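Local coordinates for protein predicted component of a thermophile-specific DNA repair system, contains a RAMP domain (PDB 4N0L) that probably binds CRISPR RNA as the Csm3 subunit of a type III-A CRISPR complex and may cleave RNA, at residues 11-16 against 303-308; 15-20 against 267-272; 290-295 against 319-324. All coordinates share one frame; numbering follows the deposited sequence.

Contact 1 of 3, residues 11-16 against 303-308; sequences VGEIRL and DEVTYL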
loop_
_atom_site.group_PDB
_atom_site.type_symbol
_atom_site.label_atom_id
_atom_site.label_comp_id
_atom_site.label_asym_id
_atom_site.label_seq_id
_atom_site.Cartn_x
_atom_site.Cartn_y
_atom_site.Cartn_z
ATOM N N VAL A 11 -2.908 -5.929 11.080
ATOM C CA VAL A 11 -2.773 -7.376 11.209
ATOM C C VAL A 11 -4.071 -8.092 10.855
ATOM O O VAL A 11 -5.144 -7.752 11.357
ATOM C CB VAL A 11 -2.354 -7.785 12.637
ATOM C CG1 VAL A 11 -2.177 -9.299 12.734
ATOM C CG2 VAL A 11 -1.081 -7.061 13.053
ATOM N N GLY A 12 -3.960 -9.086 9.983
ATOM C CA GLY A 12 -5.100 -9.878 9.563
ATOM C C GLY A 12 -4.669 -10.867 8.502
ATOM O O GLY A 12 -3.574 -11.422 8.580
ATOM N N GLU A 13 -5.498 -11.056 7.482
ATOM C CA GLU A 13 -5.132 -11.961 6.401
ATOM C C GLU A 13 -5.813 -11.605 5.087
ATOM O O GLU A 13 -6.799 -10.865 5.051
ATOM C CB GLU A 13 -5.462 -13.412 6.777
ATOM C CG GLU A 13 -6.949 -13.706 6.907
ATOM C CD GLU A 13 -7.240 -15.154 7.280
ATOM O OE1 GLU A 13 -8.424 -15.548 7.226
ATOM O OE2 GLU A 13 -6.295 -15.892 7.635
ATOM N N ILE A 14 -5.252 -12.125 4.002
ATOM C CA ILE A 14 -5.833 -11.966 2.681
ATOM C C ILE A 14 -6.594 -13.230 2.299
ATOM O O ILE A 14 -6.024 -14.319 2.293
ATOM C CB ILE A 14 -4.759 -11.687 1.613
ATOM C CG1 ILE A 14 -3.918 -10.468 1.996
ATOM C CG2 ILE A 14 -5.403 -11.516 0.240
ATOM C CD1 ILE A 14 -2.670 -10.310 1.156
ATOM N N ARG A 15 -7.880 -13.091 1.999
ATOM C CA ARG A 15 -8.651 -14.211 1.474
ATOM C C ARG A 15 -8.880 -14.044 -0.020
ATOM O O ARG A 15 -9.292 -12.979 -0.472
ATOM C CB ARG A 15 -9.997 -14.349 2.185
ATOM C CG ARG A 15 -10.811 -15.529 1.665
ATOM C CD ARG A 15 -12.183 -15.623 2.304
ATOM N NE ARG A 15 -12.962 -16.706 1.711
ATOM C CZ ARG A 15 -13.751 -16.562 0.651
ATOM N NH1 ARG A 15 -13.874 -15.377 0.070
ATOM N NH2 ARG A 15 -14.419 -17.603 0.174
ATOM N N LEU A 16 -8.591 -15.090 -0.788
ATOM C CA LEU A 16 -8.890 -15.079 -2.215
ATOM C C LEU A 16 -10.356 -15.416 -2.472
ATOM O O LEU A 16 -10.846 -16.451 -2.024
ATOM C CB LEU A 16 -7.993 -16.066 -2.965
ATOM C CG LEU A 16 -6.511 -15.704 -3.061
ATOM C CD1 LEU A 16 -5.666 -16.959 -3.119
ATOM C CD2 LEU A 16 -6.249 -14.827 -4.276
ATOM N N ASP A 303 -12.843 -19.053 12.791
ATOM C CA ASP A 303 -12.561 -19.249 11.366
ATOM C C ASP A 303 -12.498 -18.005 10.464
ATOM O O ASP A 303 -12.288 -18.139 9.257
ATOM C CB ASP A 303 -13.609 -20.213 10.792
ATOM C CG ASP A 303 -13.064 -21.072 9.666
ATOM O OD1 ASP A 303 -11.881 -21.468 9.735
ATOM O OD2 ASP A 303 -13.820 -21.352 8.712
ATOM N N GLU A 304 -12.670 -16.810 11.019
ATOM C CA GLU A 304 -12.777 -15.613 10.183
ATOM C C GLU A 304 -11.410 -15.019 9.838
ATOM O O GLU A 304 -11.206 -14.553 8.717
ATOM C CB GLU A 304 -13.646 -14.551 10.869
ATOM C CG GLU A 304 -15.088 -14.977 11.151
ATOM C CD GLU A 304 -15.914 -15.215 9.889
ATOM O OE1 GLU A 304 -15.427 -14.931 8.773
ATOM O OE2 GLU A 304 -17.058 -15.700 10.017
ATOM N N VAL A 305 -10.476 -15.031 10.784
ATOM C CA VAL A 305 -9.125 -14.552 10.506
ATOM C C VAL A 305 -8.136 -15.616 10.974
ATOM O O VAL A 305 -7.642 -15.571 12.099
ATOM C CB VAL A 305 -8.824 -13.207 11.204
ATOM C CG1 VAL A 305 -7.453 -12.688 10.789
ATOM C CG2 VAL A 305 -9.897 -12.177 10.876
ATOM N N THR A 306 -7.837 -16.560 10.085
ATOM C CA THR A 306 -7.087 -17.760 10.444
ATOM C C THR A 306 -5.623 -17.495 10.778
ATOM O O THR A 306 -4.987 -18.290 11.473
ATOM C CB THR A 306 -7.153 -18.807 9.314
ATOM O OG1 THR A 306 -6.345 -18.382 8.210
ATOM C CG2 THR A 306 -8.587 -18.987 8.851
ATOM N N TYR A 307 -5.095 -16.379 10.282
ATOM C CA TYR A 307 -3.689 -16.039 10.472
ATOM C C TYR A 307 -3.347 -15.845 11.941
ATOM O O TYR A 307 -2.217 -16.098 12.361
ATOM C CB TYR A 307 -3.339 -14.771 9.691
ATOM C CG TYR A 307 -1.876 -14.375 9.744
ATOM C CD1 TYR A 307 -0.874 -15.296 9.461
ATOM C CD2 TYR A 307 -1.498 -13.075 10.058
ATOM C CE1 TYR A 307 0.464 -14.931 9.491
ATOM C CE2 TYR A 307 -0.166 -12.701 10.094
ATOM C CZ TYR A 307 0.812 -13.634 9.810
ATOM O OH TYR A 307 2.138 -13.265 9.851
ATOM N N LEU A 308 -4.330 -15.398 12.718
ATOM C CA LEU A 308 -4.104 -15.072 14.121
ATOM C C LEU A 308 -3.674 -16.289 14.938
ATOM O O LEU A 308 -2.920 -16.155 15.901
ATOM C CB LEU A 308 -5.356 -14.443 14.733
ATOM C CG LEU A 308 -5.797 -13.113 14.111
ATOM C CD1 LEU A 308 -6.906 -12.471 14.929
ATOM C CD2 LEU A 308 -4.624 -12.149 13.936
#
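The middle strand of the RRM-like sheet, residues 7-16, holds a loop of the C-terminal part against one sheet face, and the grip is a single carboxylate: Glu13 reaches from the strand to the backbone of Thr306 and Tyr307. Its CG sits between the backbone N and the carbonyl carbon (chi1 67°), and from there the chain runs straight out, crossing Thr306 at about a right angle. Each oxygen has its own task. Glu13 OE1 takes the N-H of Thr306, 3.1 Å from Thr306 N and nearly straight at 160°, although the donor comes in from above the carboxylate plane. Glu13 OE2 offers its syn lone pair to the hydroxyl of the same threonine, 2.6 Å from Thr306 OG1, and also accepts a weak, bent bond from Tyr307 N at 2.9 Å. Arg223 on the neighbouring strand makes a salt bridge to Glu13 OE1, so this buried acid probably stays ionised; Thr306 OG1 has a second hydrogen-bond partner in Thr180.

Van der Waals contacts lie alongside. The side chain of Val305 runs antiparallel to that of Glu13, CG1 lying 4.0 Å from Glu13 CG and 3.9 Å from Gly12 CA, where the strand has no side chain. Tyr307 lies obliquely by the same glycine, with CD2 3.0 Å from Gly12 O. Further along, Leu308 CD2 meets Val11 CG1 at 3.9 Å.

Residues on the other side of the strand, such as Ile14, pack with Val268 and Phe270, which in turn meet helix 238-255. In an RRM-like fold the helices pack on one face of the antiparallel sheet; here the 303-308 loop takes a place on the opposite one.

Contact 2 of 3, residues 15-20 against 267-272; sequences RLRTGT and RVEFRI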
loop_
_atom_site.group_PDB
_atom_site.type_symbol
_atom_site.label_atom_id
_atom_site.label_comp_id
_atom_site.label_asym_id
_atom_site.label_seq_id
_atom_site.Cartn_x
_atom_site.Cartn_y
_atom_site.Cartn_z
ATOM N N ARG A 15 -7.880 -13.091 1.999
ATOM C CA ARG A 15 -8.651 -14.211 1.474
ATOM C C ARG A 15 -8.880 -14.044 -0.020
ATOM O O ARG A 15 -9.292 -12.979 -0.472
ATOM C CB ARG A 15 -9.997 -14.349 2.185
ATOM C CG ARG A 15 -10.811 -15.529 1.665
ATOM C CD ARG A 15 -12.183 -15.623 2.304
ATOM N NE ARG A 15 -12.962 -16.706 1.711
ATOM C CZ ARG A 15 -13.751 -16.562 0.651
ATOM N NH1 ARG A 15 -13.874 -15.377 0.070
ATOM N NH2 ARG A 15 -14.419 -17.603 0.174
ATOM N N LEU A 16 -8.591 -15.090 -0.788
ATOM C CA LEU A 16 -8.890 -15.079 -2.215
ATOM C C LEU A 16 -10.356 -15.416 -2.472
ATOM O O LEU A 16 -10.846 -16.451 -2.024
ATOM C CB LEU A 16 -7.993 -16.066 -2.965
ATOM C CG LEU A 16 -6.511 -15.704 -3.061
ATOM C CD1 LEU A 16 -5.666 -16.959 -3.119
ATOM C CD2 LEU A 16 -6.249 -14.827 -4.276
ATOM N N ARG A 17 -11.051 -14.541 -3.194
ATOM C CA ARG A 17 -12.427 -14.812 -3.599
ATOM C C ARG A 17 -12.437 -15.687 -4.845
ATOM O O ARG A 17 -13.423 -16.363 -5.131
ATOM C CB ARG A 17 -13.201 -13.514 -3.852
ATOM C CG ARG A 17 -13.106 -12.498 -2.729
ATOM C CD ARG A 17 -14.304 -11.554 -2.719
ATOM N NE ARG A 17 -14.290 -10.615 -3.837
ATOM C CZ ARG A 17 -14.906 -10.820 -4.997
ATOM N NH1 ARG A 17 -15.601 -11.932 -5.195
ATOM N NH2 ARG A 17 -14.835 -9.908 -5.958
ATOM N N THR A 18 -11.338 -15.658 -5.592
ATOM C CA THR A 18 -11.171 -16.528 -6.750
ATOM C C THR A 18 -9.850 -17.273 -6.652
ATOM O O THR A 18 -8.899 -16.788 -6.041
ATOM C CB THR A 18 -11.204 -15.741 -8.082
ATOM O OG1 THR A 18 -10.157 -14.762 -8.093
ATOM C CG2 THR A 18 -12.546 -15.049 -8.267
ATOM N N GLY A 19 -9.786 -18.451 -7.261
ATOM C CA GLY A 19 -8.537 -19.183 -7.326
ATOM C C GLY A 19 -7.637 -18.581 -8.384
ATOM O O GLY A 19 -8.106 -17.846 -9.253
ATOM N N THR A 20 -6.344 -18.883 -8.318
ATOM C CA THR A 20 -5.396 -18.359 -9.299
ATOM C C THR A 20 -4.380 -19.402 -9.738
ATOM O O THR A 20 -4.150 -20.395 -9.048
ATOM C CB THR A 20 -4.601 -17.137 -8.760
ATOM O OG1 THR A 20 -3.750 -17.551 -7.683
ATOM C CG2 THR A 20 -5.528 -16.030 -8.280
ATOM N N ARG A 267 -8.995 -12.041 -7.247
ATOM C CA ARG A 267 -9.903 -11.277 -6.402
ATOM C C ARG A 267 -9.604 -11.579 -4.936
ATOM O O ARG A 267 -9.464 -12.741 -4.555
ATOM C CB ARG A 267 -11.362 -11.616 -6.732
ATOM C CG ARG A 267 -11.732 -11.477 -8.211
ATOM C CD ARG A 267 -11.566 -10.054 -8.732
ATOM N NE ARG A 267 -11.679 -9.995 -10.189
ATOM C CZ ARG A 267 -11.627 -8.874 -10.904
ATOM N NH1 ARG A 267 -11.471 -7.703 -10.301
ATOM N NH2 ARG A 267 -11.737 -8.924 -12.225
ATOM N N VAL A 268 -9.495 -10.540 -4.113
ATOM C CA VAL A 268 -9.081 -10.736 -2.725
ATOM C C VAL A 268 -9.873 -9.907 -1.725
ATOM O O VAL A 268 -10.487 -8.897 -2.070
ATOM C CB VAL A 268 -7.578 -10.401 -2.514
ATOM C CG1 VAL A 268 -6.685 -11.328 -3.329
ATOM C CG2 VAL A 268 -7.302 -8.931 -2.829
ATOM N N GLU A 269 -9.845 -10.358 -0.476
ATOM C CA GLU A 269 -10.400 -9.615 0.643
ATOM C C GLU A 269 -9.288 -9.352 1.642
ATOM O O GLU A 269 -8.538 -10.266 1.990
ATOM C CB GLU A 269 -11.519 -10.398 1.327
ATOM C CG GLU A 269 -12.707 -10.746 0.454
ATOM C CD GLU A 269 -13.603 -11.788 1.108
ATOM O OE1 GLU A 269 -13.343 -12.146 2.278
ATOM O OE2 GLU A 269 -14.561 -12.254 0.454
ATOM N N PHE A 270 -9.175 -8.117 2.110
ATOM C CA PHE A 270 -8.260 -7.826 3.206
ATOM C C PHE A 270 -9.013 -7.833 4.528
ATOM O O PHE A 270 -9.681 -6.861 4.880
ATOM C CB PHE A 270 -7.560 -6.482 2.992
ATOM C CG PHE A 270 -6.669 -6.453 1.784
ATOM C CD1 PHE A 270 -7.130 -5.957 0.575
ATOM C CD2 PHE A 270 -5.369 -6.935 1.857
ATOM C CE1 PHE A 270 -6.311 -5.935 -0.538
ATOM C CE2 PHE A 270 -4.544 -6.917 0.747
ATOM C CZ PHE A 270 -5.015 -6.415 -0.454
ATOM N N ARG A 271 -8.889 -8.929 5.266
ATOM C CA ARG A 271 -9.586 -9.065 6.536
ATOM C C ARG A 271 -8.664 -8.579 7.642
ATOM O O ARG A 271 -7.753 -9.287 8.067
ATOM C CB ARG A 271 -10.012 -10.515 6.771
ATOM C CG ARG A 271 -11.080 -10.997 5.800
ATOM C CD ARG A 271 -11.393 -12.475 5.970
ATOM N NE ARG A 271 -12.491 -12.892 5.100
ATOM C CZ ARG A 271 -13.388 -13.822 5.411
ATOM N NH1 ARG A 271 -13.319 -14.459 6.572
ATOM N NH2 ARG A 271 -14.352 -14.126 4.550
ATOM N N ILE A 272 -8.900 -7.354 8.092
ATOM C CA ILE A 272 -7.998 -6.690 9.020
ATOM C C ILE A 272 -8.580 -6.714 10.426
ATOM O O ILE A 272 -9.583 -6.059 10.710
ATOM C CB ILE A 272 -7.725 -5.241 8.585
ATOM C CG1 ILE A 272 -7.135 -5.226 7.174
ATOM C CG2 ILE A 272 -6.797 -4.555 9.574
ATOM C CD1 ILE A 272 -7.084 -3.851 6.536
HETATM O O HOH W 1 -15.893 -14.319 -0.808
#
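Arg15 and Glu269 form a hydrogen-bonded antiparallel pair in which both backbone groups of each residue are used: Arg15 N gives to Glu269 O at 2.9 Å, and Glu269 N returns the bond to Arg15 O at 2.7 Å. Two residues on, Arg17 N reaches Arg267 O at 2.8 Å, where strand 7-16 has ended. The last bond uses a side chain: Arg267 N donates to Thr18 OG1 at 3.1 Å.

On the face carrying Arg15, the carboxylate of Glu269 is shared between two arginines. Arg271 grips it side-on, NE and NH2 both pointing in the guanidinium plane at Glu269 OE1, with NE 3.0 Å from that oxygen. Glu269 OE2 faces Arg15, whose NH1 makes a looser salt bridge to it at 3.2 Å, weaker than the grip of Arg271, and it also accepts from a water. With CG anti to its backbone N (chi1 -179°) and the chain extended, Arg15 runs alongside Arg271 and lays CD over that guanidinium, 3.5 Å from Arg271 NH2. The shared acid probably offsets the repulsion between these like charges. Arg271 NH1 is satisfied by a salt bridge to Glu304.

Leu16 and Val268, the adjacent non-hydrogen-bonded pair, turn to the other face and touch through Leu16 CD2 and Val268 CG1 at 3.7 Å. There Val268 packs on Val252 of helix 238-255, as does Phe270, while Leu16 leans on Phe224 of strand 223-231, the neighbour across strand 7-16 from 268-278.

Contact 3 of 3, residues 290-295 against 319-324; sequences EGFPEE and VIRARD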
loop_
_atom_site.group_PDB
_atom_site.type_symbol
_atom_site.label_atom_id
_atom_site.label_comp_id
_atom_site.label_asym_id
_atom_site.label_seq_id
_atom_site.Cartn_x
_atom_site.Cartn_y
_atom_site.Cartn_z
ATOM N N GLU A 290 -0.159 -3.711 25.400
ATOM C CA GLU A 290 -1.332 -4.443 24.953
ATOM C C GLU A 290 -0.834 -5.487 23.964
ATOM O O GLU A 290 -0.147 -5.149 23.003
ATOM C CB GLU A 290 -2.376 -3.522 24.318
ATOM C CG GLU A 290 -2.657 -2.251 25.103
ATOM C CD GLU A 290 -3.978 -1.610 24.720
ATOM O OE1 GLU A 290 -4.407 -0.669 25.418
ATOM O OE2 GLU A 290 -4.588 -2.047 23.721
ATOM N N GLY A 291 -1.160 -6.751 24.202
ATOM C CA GLY A 291 -0.697 -7.807 23.323
ATOM C C GLY A 291 -1.687 -8.159 22.230
ATOM O O GLY A 291 -2.900 -8.020 22.402
ATOM N N PHE A 292 -1.157 -8.613 21.097
ATOM C CA PHE A 292 -1.977 -9.067 19.983
ATOM C C PHE A 292 -1.160 -9.936 19.034
ATOM O O PHE A 292 -0.023 -9.598 18.702
ATOM C CB PHE A 292 -2.571 -7.878 19.219
ATOM C CG PHE A 292 -3.569 -8.273 18.167
ATOM C CD1 PHE A 292 -4.895 -8.497 18.503
ATOM C CD2 PHE A 292 -3.183 -8.427 16.846
ATOM C CE1 PHE A 292 -5.820 -8.868 17.541
ATOM C CE2 PHE A 292 -4.102 -8.798 15.879
ATOM C CZ PHE A 292 -5.422 -9.020 16.228
ATOM N N PRO A 293 -1.741 -11.063 18.592
ATOM C CA PRO A 293 -3.047 -11.536 19.057
ATOM C C PRO A 293 -2.943 -12.383 20.323
ATOM O O PRO A 293 -2.075 -13.252 20.417
ATOM C CB PRO A 293 -3.543 -12.376 17.881
ATOM C CG PRO A 293 -2.292 -12.942 17.302
ATOM C CD PRO A 293 -1.231 -11.877 17.474
ATOM N N GLU A 294 -3.809 -12.115 21.294
ATOM C CA GLU A 294 -3.887 -12.948 22.487
ATOM C C GLU A 294 -4.829 -14.123 22.237
ATOM O O GLU A 294 -5.473 -14.190 21.188
ATOM C CB GLU A 294 -4.338 -12.120 23.690
ATOM C CG GLU A 294 -3.253 -11.184 24.205
ATOM C CD GLU A 294 -3.781 -10.126 25.152
ATOM O OE1 GLU A 294 -5.017 -10.013 25.293
ATOM O OE2 GLU A 294 -2.958 -9.405 25.755
ATOM N N GLU A 295 -4.887 -15.053 23.186
ATOM C CA GLU A 295 -5.736 -16.235 23.054
ATOM C C GLU A 295 -7.186 -15.848 22.786
ATOM O O GLU A 295 -7.868 -16.477 21.976
ATOM C CB GLU A 295 -5.649 -17.114 24.303
ATOM C CG GLU A 295 -6.283 -18.488 24.120
ATOM C CD GLU A 295 -6.203 -19.351 25.365
ATOM O OE1 GLU A 295 -5.984 -18.798 26.463
ATOM O OE2 GLU A 295 -6.359 -20.585 25.243
ATOM N N VAL A 319 -3.675 -1.301 21.082
ATOM C CA VAL A 319 -4.222 -2.178 20.056
ATOM C C VAL A 319 -5.679 -1.829 19.777
ATOM O O VAL A 319 -6.523 -1.908 20.670
ATOM C CB VAL A 319 -4.125 -3.663 20.467
ATOM C CG1 VAL A 319 -4.898 -4.544 19.491
ATOM C CG2 VAL A 319 -2.668 -4.100 20.555
ATOM N N ILE A 320 -5.967 -1.428 18.544
ATOM C CA ILE A 320 -7.339 -1.146 18.139
ATOM C C ILE A 320 -7.912 -2.344 17.392
ATOM O O ILE A 320 -7.519 -2.624 16.260
ATOM C CB ILE A 320 -7.435 0.095 17.233
ATOM C CG1 ILE A 320 -6.698 1.283 17.855
ATOM C CG2 ILE A 320 -8.896 0.434 16.953
ATOM C CD1 ILE A 320 -7.248 1.705 19.195
ATOM N N ARG A 321 -8.850 -3.041 18.023
ATOM C CA ARG A 321 -9.448 -4.231 17.433
ATOM C C ARG A 321 -10.734 -3.882 16.705
ATOM O O ARG A 321 -11.418 -2.923 17.064
ATOM C CB ARG A 321 -9.737 -5.284 18.506
ATOM C CG ARG A 321 -8.506 -5.833 19.200
ATOM C CD ARG A 321 -8.879 -6.587 20.468
ATOM N NE ARG A 321 -7.752 -7.362 20.975
ATOM C CZ ARG A 321 -6.835 -6.883 21.808
ATOM N NH1 ARG A 321 -5.838 -7.654 22.220
ATOM N NH2 ARG A 321 -6.913 -5.627 22.224
ATOM N N ALA A 322 -11.047 -4.650 15.668
ATOM C CA ALA A 322 -12.337 -4.538 14.999
ATOM C C ALA A 322 -13.432 -4.776 16.031
ATOM O O ALA A 322 -14.489 -4.143 16.003
ATOM C CB ALA A 322 -12.443 -5.532 13.859
ATOM N N ARG A 323 -13.150 -5.709 16.936
ATOM C CA ARG A 323 -14.040 -6.080 18.027
ATOM C C ARG A 323 -14.340 -4.903 18.963
ATOM O O ARG A 323 -15.404 -4.848 19.580
ATOM C CB ARG A 323 -13.406 -7.252 18.791
ATOM C CG ARG A 323 -13.848 -7.459 20.229
ATOM C CD ARG A 323 -13.103 -8.645 20.834
ATOM N NE ARG A 323 -12.194 -8.257 21.909
ATOM C CZ ARG A 323 -11.073 -8.905 22.210
ATOM N NH1 ARG A 323 -10.710 -9.967 21.504
ATOM N NH2 ARG A 323 -10.307 -8.485 23.210
ATOM N N ASP A 324 -13.416 -3.949 19.038
ATOM C CA ASP A 324 -13.625 -2.738 19.832
ATOM C C ASP A 324 -14.593 -1.764 19.164
ATOM O O ASP A 324 -15.247 -0.972 19.839
ATOM C CB ASP A 324 -12.295 -2.024 20.100
ATOM C CG ASP A 324 -11.313 -2.886 20.864
ATOM O OD1 ASP A 324 -11.760 -3.750 21.647
ATOM O OD2 ASP A 324 -10.093 -2.688 20.690
#
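This is a contact between strands of two different sheets, made by side chains and a backbone N-H: Glu290, Phe292 and Arg321 close round Val319, where strand 290-292, half of a small two-stranded sheet, crosses strand 318-321 at 52°, the axes 8.2 Å apart. The N-H is held by a carboxylate. Val319 N donates to Glu290 OE2 at 2.9 Å, nearly straight (163°), but the N-H arrives 59° out of the carboxylate plane. Val319 packs against strand 290-292, its CG2 3.8 Å from Glu290 CB and 4.0 Å from Phe292 CB.

Strand 318-321 is an outermost strand of the main RRM-like sheet, bonded to strand 268-278, and Phe292 spans the join: it meets Val319 on one strand and Ala273, Ala274 and Cys276 on the other. The ring is pinned from a second direction by its own neighbour. A cis peptide precedes Pro293, and Pro293 CB stands 3.9 Å above the centre of the Phe292 ring, in the manner of a CH-pi contact.

Arg321 passes this ring with its chain pointing the other way, the two planes steeply inclined, and brings NH1 to the ring edge rather than over its face, 3.9 Å from Phe292 CD1. One face of the guanidinium rests on Val319 CG1. The firm ionic partner of Arg321 is Asp297 in helix 295-300, which binds NE and also takes the N-H of Glu294, the N-cap residue of that helix. Glu294 itself adds only a long salt bridge, OE1 4.0 Å from Arg321 NH1 and well out of the guanidinium plane.

Contacts 1 and 2 follow one another along strand 7-16, their centres about 10 Å apart. They are joined by the backbone, where Glu13 O lies 2.9 Å from Arg271 N, and by a salt bridge of 3.1 Å from Glu304 OE1 to Arg271 NH1, so the loop of contact 1 extends the charge network of contact 2. Contact 3, about 14 Å from contact 1 between centres, joins it through apolar side chains: Phe292 CE2 is 3.7 Å from Val11 CG1. Contacts 2 and 3 are about 23 Å apart and related mainly through strand 268-278, neighbour to both 7-16 and 318-321. All three lie away from the zinc held by His86, Cys88, Cys115 and Cys118.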